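Local coordinates for Mypaa.01249.c (Mycobacterium paratuberculosis, PDB 3RD5), which probably acts as an oxidoreductase of the short-chain dehydrogenase/reductase family, though its substrate and reaction are not established, at residues A[19-24]-A[34-39]; A[99-104]-A[153-158]; A[168-173]-A[266-271]. All coordinates share one frame; numbering follows the deposited sequence.

Contact 1: residues A[19-24]-A[34-39]; sequences VVITGA and RELARR
Leu36 meets Val19 and Ile21 through a single methyl, CD1, which lies 3.9 Å from Val19 CG1 and 4.2 Å from Ile21 CD1 in the conformer given for that isoleucine, one of two. The strand 18-22 alternates its side chains, so Val19 and Ile21 look at the helix while Val20 turns to the other side of the sheet. Leu36 bends its CG beside its own backbone N (chi1 -66°), and its side chain crosses that of Val19 at about a right angle. Val19 offers CG1, the branch anti to its backbone N. Beta-branched valine and isoleucine suit the strand, while leucine, branched one carbon further out, reaches from the helix with a terminal methyl; Leu36 CA remains 8.2 Å from Val19 CA. Ile91 of the neighbouring strand, Phe14 and Leu236 of helix 226-240 also touch Leu36, which extends the apolar packing round it.

The helix is amphipathic. Away from the sheet, Arg34, Glu35 and Arg38 form a salt-bridge network. Glu35 OE2 takes a nearly straight 2.9 Å hydrogen bond from Arg34 NH2, 22° out of the carboxylate plane, and Asp229 is a second acid for that arginine. Arg38, in the conformer given, grips the one oxygen Glu35 OE1 side-on with two nitrogens, NH2 at 2.7 Å and NE at 2.8 Å. These charges belong to the helix surface, not to the core.

Strand 18-22, helix 27-38 and strand 42-47 form the first beta-alpha-beta unit of a Rossmann fold, and the loop that follows Thr22 carries the glycine-rich sequence with which relatives bind a dinucleotide.

Contact 2: residues A[99-104]-A[153-158]; sequences VPYALT and NWRSRR
Tyr101 OH and the backbone O of Asn153 share one water, 2.7 Å from each. The water donates to the Asn153 carbonyl and lies at the edge of the Tyr101 ring, in its plane, where a phenol hydroxyl can meet it. Tyrosine suits this place because it combines a hydrocarbon ring, whose rim can come up to backbone carbonyls, with a polar end that can face a partly hydrated surface.

The ring reaches the other loop because CG is anti to the backbone N (chi1 174°). Its CE2 comes to 3.6 Å from Trp154 O, which approaches obliquely, and to 4.3 Å from Asn153 O, near the ring plane. The polarised C-H groups of an aromatic rim make tolerable neighbours for carbonyl oxygens. Further along, the aliphatic CD of Arg155 flanks Tyr101 OH at 4.4 Å.

Both segments are loops that follow parallel strands of the Rossmann sheet, 87-92 and 133-137, and lead into helices 110-126 and 161-185. In short-chain dehydrogenases the loops at these strand ends border the active-site cleft, so the contact probably joins two parts of its outer rim.

The longer loop has its own internal order. Asn153 OD1 accepts from the backbone N of Glu109, just ahead of helix 110-126, a bond that suits an amide carbonyl. Trp154 presents its CB to Tyr101, but its indole leads away to pack on helix 161-185. The Arg157 guanidinium lies over a face of that indole, with Trp154 CD2 3.5 Å above the guanidinium plane. Asp151 accepts from Arg157 NE with its backbone O and from the backbone N atoms of Arg155 and Ser156 with its carboxylate, which holds the turn at Arg155 and Ser156.

Contact 3: residues A[168-173]-A[266-271]; sequences SKLANL and RRAKDA. With EDO (1,2-ethanediol), chain C.
Helix 161-185, which carries the Tyr-x-x-x-Lys sequence of the family as Tyr165 and Lys169, sets Leu170 and Leu173 against Ala268 in the short 3-10 turn 267-269. The Leu170 CD1 methyl is 3.6 Å from Ala268 CA and 3.7 Å from Ala268 CB, so it rests on the backbone of the turn as well as on its methyl group. The leucine extends CG anti to its backbone N (chi1 174°), which carries the branch outward from the helix. Nearly one helical turn later, Leu173 adds its CB, 4.2 Å from Ala268 CB. A small alanine suits the turn here, because Ala268 CA and Leu173 CA lie only 6.2 Å apart.

A water joins the two backbones beside this apolar patch. It donates to Ala268 O at 2.7 Å and, more weakly, to Leu173 O.

Both ends of the 266-271 segment bind small molecules probably taken from the crystallisation liquor. The backbone N atoms of Arg266 and Arg267 meet the sulfonate of a buffer molecule, while Arg267 NE turns to Gly145 O. At the other end, Asp270 is the N-cap of helix 271-285. Its OD1 accepts from Met273 N and also from ethanediol O1, the latter at 2.6 Å from Asp270 OD1, while OD2 takes ethanediol O2, so the diol spans both carboxylate oxygens.

On the helix, Lys169 NZ gives a 2.8 Å hydrogen bond to Asn172 OD1 and donates as well to Val137 O, two acceptors that fix the position of NZ. Lys169, Tyr165, Ser139 and Asn115 probably correspond to the Asn-Ser-Tyr-Lys tetrad of relatives. The contact thus packs the C-terminal part of the chain on the helix that, in short-chain dehydrogenases, carries the active-site tyrosine and lysine.

The three contacts follow one another along the chain and do not touch. Contact 1 lies in the first beta-alpha-beta unit, on the opposite side of the chain's centre from the other two; its centre is about 31 Å from that of contact 2 and about 26 Å from that of contact 3. Contacts 2 and 3 are nearer, with centres about 20 Å apart and nearest atoms about 7 Å apart, and helix 161-185 relates them: Trp154 packs on its early part, and Leu170 and Leu173 belong to its middle. The loop after Thr22 in contact 1 probably belongs to the family's dinucleotide site, and Lys169 in contact 3 probably to the catalytic centre.

Contact 1: residues A[19-24]-A[34-39]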
loop_
_atom_site.group_PDB
_atom_site.type_symbol
_atom_site.label_atom_id
_atom_site.label_comp_id
_atom_site.label_asym_id
_atom_site.label_seq_id
_atom_site.Cartn_x
_atom_site.Cartn_y
_atom_site.Cartn_z
ATOM N N VAL A 19 -5.262 -10.673 7.694
ATOM C CA VAL A 19 -4.485 -9.684 6.953
ATOM C C VAL A 19 -5.045 -9.587 5.548
ATOM O O VAL A 19 -5.085 -10.592 4.821
ATOM C CB VAL A 19 -2.998 -10.052 6.893
ATOM C CG1 VAL A 19 -2.224 -8.968 6.135
ATOM C CG2 VAL A 19 -2.424 -10.252 8.327
ATOM N N VAL A 20 -5.485 -8.402 5.131
ATOM C CA VAL A 20 -5.889 -8.147 3.765
ATOM C C VAL A 20 -4.713 -7.592 3.021
ATOM O O VAL A 20 -4.103 -6.624 3.516
ATOM C CB VAL A 20 -7.071 -7.141 3.694
ATOM C CG1 VAL A 20 -7.400 -6.764 2.235
ATOM C CG2 VAL A 20 -8.307 -7.745 4.359
ATOM N N ILE A 21 -4.383 -8.139 1.852
ATOM C CA ILE A 21 -3.229 -7.708 1.039
ATOM C C ILE A 21 -3.702 -7.452 -0.372
ATOM O O ILE A 21 -4.204 -8.376 -1.020
ATOM C CB ILE A 21 -2.091 -8.800 0.972
ATOM C CG1 ILE A 21 -1.686 -9.256 2.379
ATOM C CG2 ILE A 21 -0.864 -8.245 0.183
ATOM C CD1 ILE A 21 -0.562 -10.319 2.382
ATOM N N THR A 22 -3.521 -6.239 -0.894
ATOM C CA THR A 22 -3.813 -6.007 -2.299
ATOM C C THR A 22 -2.638 -6.500 -3.135
ATOM O O THR A 22 -1.467 -6.336 -2.750
ATOM C CB THR A 22 -4.120 -4.554 -2.592
ATOM O OG1 THR A 22 -2.956 -3.755 -2.327
ATOM C CG2 THR A 22 -5.312 -4.022 -1.720
ATOM N N GLY A 23 -2.937 -7.134 -4.263
ATOM C CA GLY A 23 -1.851 -7.651 -5.091
ATOM C C GLY A 23 -1.971 -7.362 -6.518
ATOM O O GLY A 23 -3.038 -7.061 -7.011
ATOM N N ALA A 24 -0.819 -7.444 -7.189
ATOM C CA ALA A 24 -0.700 -7.230 -8.605
ATOM C C ALA A 24 -0.214 -8.525 -9.279
ATOM O O ALA A 24 0.260 -8.474 -10.421
ATOM C CB ALA A 24 0.269 -6.044 -8.836
ATOM N N ARG A 34 2.705 -15.277 1.591
ATOM C CA ARG A 34 3.283 -16.591 1.929
ATOM C C ARG A 34 3.840 -16.573 3.353
ATOM O O ARG A 34 3.610 -17.514 4.143
ATOM C CB ARG A 34 4.367 -16.980 0.901
ATOM C CG ARG A 34 4.987 -18.334 1.106
ATOM C CD ARG A 34 6.231 -18.491 0.224
ATOM N NE ARG A 34 7.382 -17.750 0.786
ATOM C CZ ARG A 34 8.453 -17.344 0.098
ATOM N NH1 ARG A 34 8.564 -17.545 -1.222
ATOM N NH2 ARG A 34 9.430 -16.749 0.749
ATOM N N GLU A 35 4.630 -15.547 3.698
ATOM C CA GLU A 35 5.293 -15.524 4.996
ATOM C C GLU A 35 4.295 -15.291 6.125
ATOM O O GLU A 35 4.406 -15.899 7.194
ATOM C CB GLU A 35 6.392 -14.465 5.031
ATOM C CG GLU A 35 7.546 -14.722 4.069
ATOM C CD GLU A 35 8.455 -15.882 4.463
ATOM O OE1 GLU A 35 8.432 -16.340 5.602
ATOM O OE2 GLU A 35 9.288 -16.288 3.611
ATOM N N LEU A 36 3.309 -14.426 5.918
ATOM C CA LEU A 36 2.305 -14.250 6.963
ATOM C C LEU A 36 1.441 -15.509 7.171
ATOM O O LEU A 36 1.125 -15.904 8.316
ATOM C CB LEU A 36 1.411 -13.040 6.649
ATOM C CG LEU A 36 2.161 -11.729 6.699
ATOM C CD1 LEU A 36 1.320 -10.606 6.075
ATOM C CD2 LEU A 36 2.545 -11.394 8.168
ATOM N N ALA A 37 1.063 -16.180 6.083
ATOM C CA ALA A 37 0.303 -17.412 6.198
ATOM C C ALA A 37 1.117 -18.509 6.922
ATOM O O ALA A 37 0.558 -19.298 7.680
ATOM C CB ALA A 37 -0.162 -17.906 4.788
ATOM N N ARG A 38 2.419 -18.580 6.655
ATOM C CA ARG A 38 3.297 -19.565 7.334
ATOM C C ARG A 38 3.301 -19.350 8.859
ATOM O O ARG A 38 3.544 -20.300 9.613
ATOM C CB ARG A 38 4.735 -19.473 6.765
ATOM C CG ARG A 38 5.797 -20.345 7.415
ATOM C CD ARG A 38 7.271 -20.040 6.977
ATOM N NE ARG A 38 7.711 -18.618 7.131
ATOM C CZ ARG A 38 8.246 -18.097 8.248
ATOM N NH1 ARG A 38 8.404 -18.857 9.337
ATOM N NH2 ARG A 38 8.580 -16.796 8.287
ATOM N N ARG A 39 3.043 -18.105 9.284
ATOM C CA ARG A 39 2.984 -17.737 10.706
ATOM C C ARG A 39 1.562 -17.758 11.271
ATOM O O ARG A 39 1.337 -17.284 12.389
ATOM C CB ARG A 39 3.677 -16.405 10.946
ATOM C CG ARG A 39 5.197 -16.422 10.579
ATOM C CD ARG A 39 5.978 -17.415 11.293
ATOM N NE ARG A 39 6.170 -17.035 12.680
ATOM C CZ ARG A 39 6.244 -17.858 13.718
ATOM N NH1 ARG A 39 6.125 -19.192 13.586
ATOM N NH2 ARG A 39 6.444 -17.339 14.918
#

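Contact 2: residues A[99-104]-A[153-158]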
loop_
_atom_site.group_PDB
_atom_site.type_symbol
_atom_site.label_atom_id
_atom_site.label_comp_id
_atom_site.label_asym_id
_atom_site.label_seq_id
_atom_site.Cartn_x
_atom_site.Cartn_y
_atom_site.Cartn_z
ATOM N N VAL A 99 4.290 2.857 -16.558
ATOM C CA VAL A 99 3.481 2.384 -17.690
ATOM C C VAL A 99 3.085 3.579 -18.594
ATOM O O VAL A 99 3.215 4.738 -18.185
ATOM C CB VAL A 99 2.218 1.663 -17.196
ATOM C CG1 VAL A 99 2.606 0.355 -16.444
ATOM C CG2 VAL A 99 1.349 2.552 -16.329
ATOM N N PRO A 100 2.633 3.313 -19.829
ATOM C CA PRO A 100 2.094 4.379 -20.675
ATOM C C PRO A 100 0.890 5.072 -20.090
ATOM O O PRO A 100 0.238 4.567 -19.164
ATOM C CB PRO A 100 1.758 3.665 -21.989
ATOM C CG PRO A 100 2.634 2.428 -21.967
ATOM C CD PRO A 100 2.661 2.026 -20.529
ATOM N N TYR A 101 0.597 6.245 -20.623
ATOM C CA TYR A 101 -0.588 7.001 -20.223
ATOM C C TYR A 101 -1.854 6.205 -20.516
ATOM O O TYR A 101 -2.043 5.725 -21.621
ATOM C CB TYR A 101 -0.638 8.338 -20.992
ATOM C CG TYR A 101 -1.879 9.153 -20.770
ATOM C CD1 TYR A 101 -2.937 9.100 -21.673
ATOM C CD2 TYR A 101 -1.983 9.991 -19.670
ATOM C CE1 TYR A 101 -4.106 9.825 -21.466
ATOM C CE2 TYR A 101 -3.142 10.762 -19.459
ATOM C CZ TYR A 101 -4.188 10.679 -20.371
ATOM O OH TYR A 101 -5.364 11.413 -20.200
ATOM N N ALA A 102 -2.712 6.103 -19.511
ATOM C CA ALA A 102 -3.992 5.416 -19.586
ATOM C C ALA A 102 -4.877 5.872 -18.465
ATOM O O ALA A 102 -4.391 6.338 -17.439
ATOM C CB ALA A 102 -3.789 3.881 -19.531
ATOM N N LEU A 103 -6.186 5.750 -18.675
ATOM C CA LEU A 103 -7.177 6.145 -17.695
ATOM C C LEU A 103 -7.919 4.942 -17.155
ATOM O O LEU A 103 -8.194 3.953 -17.867
ATOM C CB LEU A 103 -8.164 7.116 -18.346
ATOM C CG LEU A 103 -7.610 8.464 -18.785
ATOM C CD1 LEU A 103 -8.770 9.338 -19.353
ATOM C CD2 LEU A 103 -6.813 9.204 -17.718
ATOM N N THR A 104 -8.295 5.045 -15.896
ATOM C CA THR A 104 -9.130 4.032 -15.247
ATOM C C THR A 104 -10.600 4.237 -15.649
ATOM O O THR A 104 -10.951 5.214 -16.270
ATOM C CB THR A 104 -8.973 4.102 -13.706
ATOM O OG1 THR A 104 -9.624 5.296 -13.195
ATOM C CG2 THR A 104 -7.555 4.074 -13.267
ATOM N N ASN A 153 -4.382 14.113 -12.468
ATOM C CA ASN A 153 -4.584 13.049 -13.442
ATOM C C ASN A 153 -3.945 13.314 -14.810
ATOM O O ASN A 153 -4.228 12.591 -15.769
ATOM C CB ASN A 153 -6.085 12.735 -13.560
ATOM C CG ASN A 153 -6.610 12.025 -12.332
ATOM O OD1 ASN A 153 -6.113 10.961 -11.968
ATOM N ND2 ASN A 153 -7.578 12.633 -11.619
ATOM N N TRP A 154 -3.025 14.259 -14.878
ATOM C CA TRP A 154 -2.170 14.461 -16.078
ATOM C C TRP A 154 -3.034 14.691 -17.318
ATOM O O TRP A 154 -2.718 14.190 -18.408
ATOM C CB TRP A 154 -1.230 13.253 -16.267
ATOM C CG TRP A 154 -0.239 12.992 -15.161
ATOM C CD1 TRP A 154 -0.471 12.336 -13.978
ATOM C CD2 TRP A 154 1.150 13.348 -15.159
ATOM N NE1 TRP A 154 0.691 12.269 -13.252
ATOM C CE2 TRP A 154 1.689 12.893 -13.945
ATOM C CE3 TRP A 154 1.990 14.013 -16.074
ATOM C CZ2 TRP A 154 3.030 13.069 -13.603
ATOM C CZ3 TRP A 154 3.328 14.196 -15.736
ATOM C CH2 TRP A 154 3.830 13.729 -14.505
ATOM N N ARG A 155 -4.081 15.488 -17.170
ATOM C CA ARG A 155 -4.988 15.763 -18.300
ATOM C C ARG A 155 -4.491 16.861 -19.233
ATOM O O ARG A 155 -4.830 16.863 -20.442
ATOM C CB ARG A 155 -6.358 16.162 -17.742
ATOM C CG ARG A 155 -7.432 16.324 -18.808
ATOM C CD ARG A 155 -7.734 15.040 -19.510
ATOM N NE ARG A 155 -8.573 15.319 -20.677
ATOM C CZ ARG A 155 -8.109 15.668 -21.878
ATOM N NH1 ARG A 155 -6.788 15.756 -22.117
ATOM N NH2 ARG A 155 -8.981 15.915 -22.857
ATOM N N SER A 156 -3.715 17.786 -18.701
ATOM C CA SER A 156 -3.332 19.036 -19.411
ATOM C C SER A 156 -1.840 19.325 -19.345
ATOM O O SER A 156 -1.406 20.474 -19.498
ATOM C CB SER A 156 -4.140 20.218 -18.841
ATOM O OG SER A 156 -5.539 19.966 -18.976
ATOM N N ARG A 157 -1.044 18.276 -19.139
ATOM C CA ARG A 157 0.395 18.384 -19.037
ATOM C C ARG A 157 1.015 17.081 -19.591
ATOM O O ARG A 157 0.504 16.009 -19.327
ATOM C CB ARG A 157 0.848 18.621 -17.567
ATOM C CG ARG A 157 0.469 17.542 -16.577
ATOM C CD ARG A 157 0.544 18.052 -15.135
ATOM N NE ARG A 157 0.117 17.089 -14.119
ATOM C CZ ARG A 157 0.939 16.404 -13.311
ATOM N NH1 ARG A 157 2.256 16.530 -13.402
ATOM N NH2 ARG A 157 0.410 15.621 -12.392
ATOM N N ARG A 158 2.088 17.203 -20.354
ATOM C CA ARG A 158 2.754 16.064 -20.987
ATOM C C ARG A 158 3.047 14.991 -19.939
ATOM O O ARG A 158 3.581 15.275 -18.834
ATOM C CB ARG A 158 4.060 16.501 -21.647
ATOM C CG ARG A 158 4.943 15.347 -22.136
ATOM C CD ARG A 158 6.309 15.898 -22.640
ATOM N NE ARG A 158 6.133 16.592 -23.867
ATOM C CZ ARG A 158 6.690 17.760 -24.223
ATOM N NH1 ARG A 158 7.403 18.508 -23.370
ATOM N NH2 ARG A 158 6.466 18.206 -25.417
HETATM O O HOH W 1 -5.937 12.630 -17.871
#

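Contact 3: residues A[168-173]-A[266-271]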
loop_
_atom_site.group_PDB
_atom_site.type_symbol
_atom_site.label_atom_id
_atom_site.label_comp_id
_atom_site.label_asym_id
_atom_site.label_seq_id
_atom_site.Cartn_x
_atom_site.Cartn_y
_atom_site.Cartn_z
ATOM N N SER A 168 2.607 9.150 -7.572
ATOM C CA SER A 168 1.806 8.172 -6.838
ATOM C C SER A 168 2.486 7.658 -5.570
ATOM O O SER A 168 1.831 7.422 -4.559
ATOM C CB SER A 168 1.365 7.010 -7.756
ATOM O OG SER A 168 2.374 6.050 -7.982
ATOM N N LYS A 169 3.796 7.497 -5.657
ATOM C CA LYS A 169 4.609 6.992 -4.517
ATOM C C LYS A 169 4.784 8.032 -3.423
ATOM O O LYS A 169 4.791 7.737 -2.224
ATOM C CB LYS A 169 5.900 6.369 -5.009
ATOM C CG LYS A 169 5.691 5.150 -5.900
ATOM C CD LYS A 169 5.181 3.955 -5.117
ATOM C CE LYS A 169 3.862 3.406 -5.590
ATOM N NZ LYS A 169 3.415 2.310 -4.666
ATOM N N LEU A 170 4.892 9.298 -3.814
ATOM C CA LEU A 170 4.829 10.409 -2.889
ATOM C C LEU A 170 3.442 10.486 -2.235
ATOM O O LEU A 170 3.331 10.640 -1.014
ATOM C CB LEU A 170 5.193 11.707 -3.626
ATOM C CG LEU A 170 5.032 12.974 -2.784
ATOM C CD1 LEU A 170 5.884 13.002 -1.485
ATOM C CD2 LEU A 170 5.318 14.214 -3.614
ATOM N N ALA A 171 2.390 10.326 -3.032
ATOM C CA ALA A 171 1.032 10.284 -2.500
ATOM C C ALA A 171 0.851 9.210 -1.432
ATOM O O ALA A 171 0.230 9.440 -0.397
ATOM C CB ALA A 171 -0.002 10.130 -3.619
ATOM N N ASN A 172 1.485 8.042 -1.627
ATOM C CA ASN A 172 1.396 6.957 -0.648
ATOM C C ASN A 172 1.930 7.388 0.718
ATOM O O ASN A 172 1.396 7.002 1.769
ATOM C CB ASN A 172 2.223 5.736 -1.077
ATOM C CG ASN A 172 1.695 4.961 -2.279
ATOM O OD1 ASN A 172 2.517 4.398 -3.034
ATOM N ND2 ASN A 172 0.371 4.818 -2.436
ATOM N N LEU A 173 2.996 8.184 0.728
ATOM C CA LEU A 173 3.581 8.686 1.974
ATOM C C LEU A 173 2.750 9.804 2.621
ATOM O O LEU A 173 2.535 9.812 3.838
ATOM C CB LEU A 173 5.049 9.127 1.758
ATOM C CG LEU A 173 5.977 7.949 1.529
ATOM C CD1 LEU A 173 7.370 8.428 1.124
ATOM C CD2 LEU A 173 6.171 7.135 2.836
ATOM N N ARG A 266 11.658 15.921 1.585
ATOM C CA ARG A 266 11.113 17.125 2.166
ATOM C C ARG A 266 9.648 17.296 1.753
ATOM O O ARG A 266 8.801 17.627 2.571
ATOM C CB ARG A 266 11.937 18.337 1.748
ATOM C CG ARG A 266 13.344 18.340 2.308
ATOM C CD ARG A 266 14.165 19.428 1.570
ATOM N NE ARG A 266 15.534 19.527 2.079
ATOM C CZ ARG A 266 16.595 19.925 1.372
ATOM N NH1 ARG A 266 16.487 20.257 0.078
ATOM N NH2 ARG A 266 17.790 19.982 1.962
ATOM N N ARG A 267 9.337 17.031 0.478
ATOM C CA ARG A 267 7.940 17.128 0.042
ATOM C C ARG A 267 7.025 16.119 0.723
ATOM O O ARG A 267 5.857 16.388 0.968
ATOM C CB ARG A 267 7.838 17.052 -1.481
ATOM C CG ARG A 267 8.348 18.314 -2.112
ATOM C CD ARG A 267 8.032 18.453 -3.592
ATOM N NE ARG A 267 8.774 17.523 -4.417
ATOM C CZ ARG A 267 9.989 17.725 -4.940
ATOM N NH1 ARG A 267 10.515 16.804 -5.748
ATOM N NH2 ARG A 267 10.688 18.835 -4.706
ATOM N N ALA A 268 7.543 14.940 1.053
ATOM C CA ALA A 268 6.747 13.976 1.819
ATOM C C ALA A 268 6.472 14.411 3.249
ATOM O O ALA A 268 5.559 13.866 3.876
ATOM C CB ALA A 268 7.447 12.574 1.812
ATOM N N LYS A 269 7.234 15.371 3.763
ATOM C CA LYS A 269 7.052 15.902 5.120
ATOM C C LYS A 269 6.203 17.157 5.174
ATOM O O LYS A 269 6.085 17.764 6.236
ATOM C CB LYS A 269 8.423 16.099 5.800
ATOM C CG LYS A 269 9.143 14.757 5.979
ATOM C CD LYS A 269 10.448 14.862 6.741
ATOM C CE LYS A 269 11.651 14.898 5.862
ATOM N NZ LYS A 269 12.907 14.801 6.694
ATOM N N ASP A 270 5.594 17.555 4.055
ATOM C CA ASP A 270 4.779 18.765 3.981
ATOM C C ASP A 270 3.356 18.447 4.471
ATOM O O ASP A 270 2.571 17.796 3.783
ATOM C CB ASP A 270 4.781 19.288 2.544
ATOM C CG ASP A 270 4.071 20.634 2.387
ATOM O OD1 ASP A 270 3.139 20.938 3.123
ATOM O OD2 ASP A 270 4.413 21.367 1.425
ATOM N N ALA A 271 3.049 18.865 5.696
ATOM C CA ALA A 271 1.776 18.548 6.303
ATOM C C ALA A 271 0.613 19.247 5.614
ATOM O O ALA A 271 -0.470 18.682 5.523
ATOM C CB ALA A 271 1.794 18.918 7.816
HETATM C C1 EDO C . 2.922 24.280 3.228
HETATM O O1 EDO C . 1.949 23.253 3.095
HETATM C C2 EDO C . 3.288 24.745 1.827
HETATM O O2 EDO C . 3.119 23.653 0.912
HETATM O O HOH W 2 4.929 11.305 4.514
#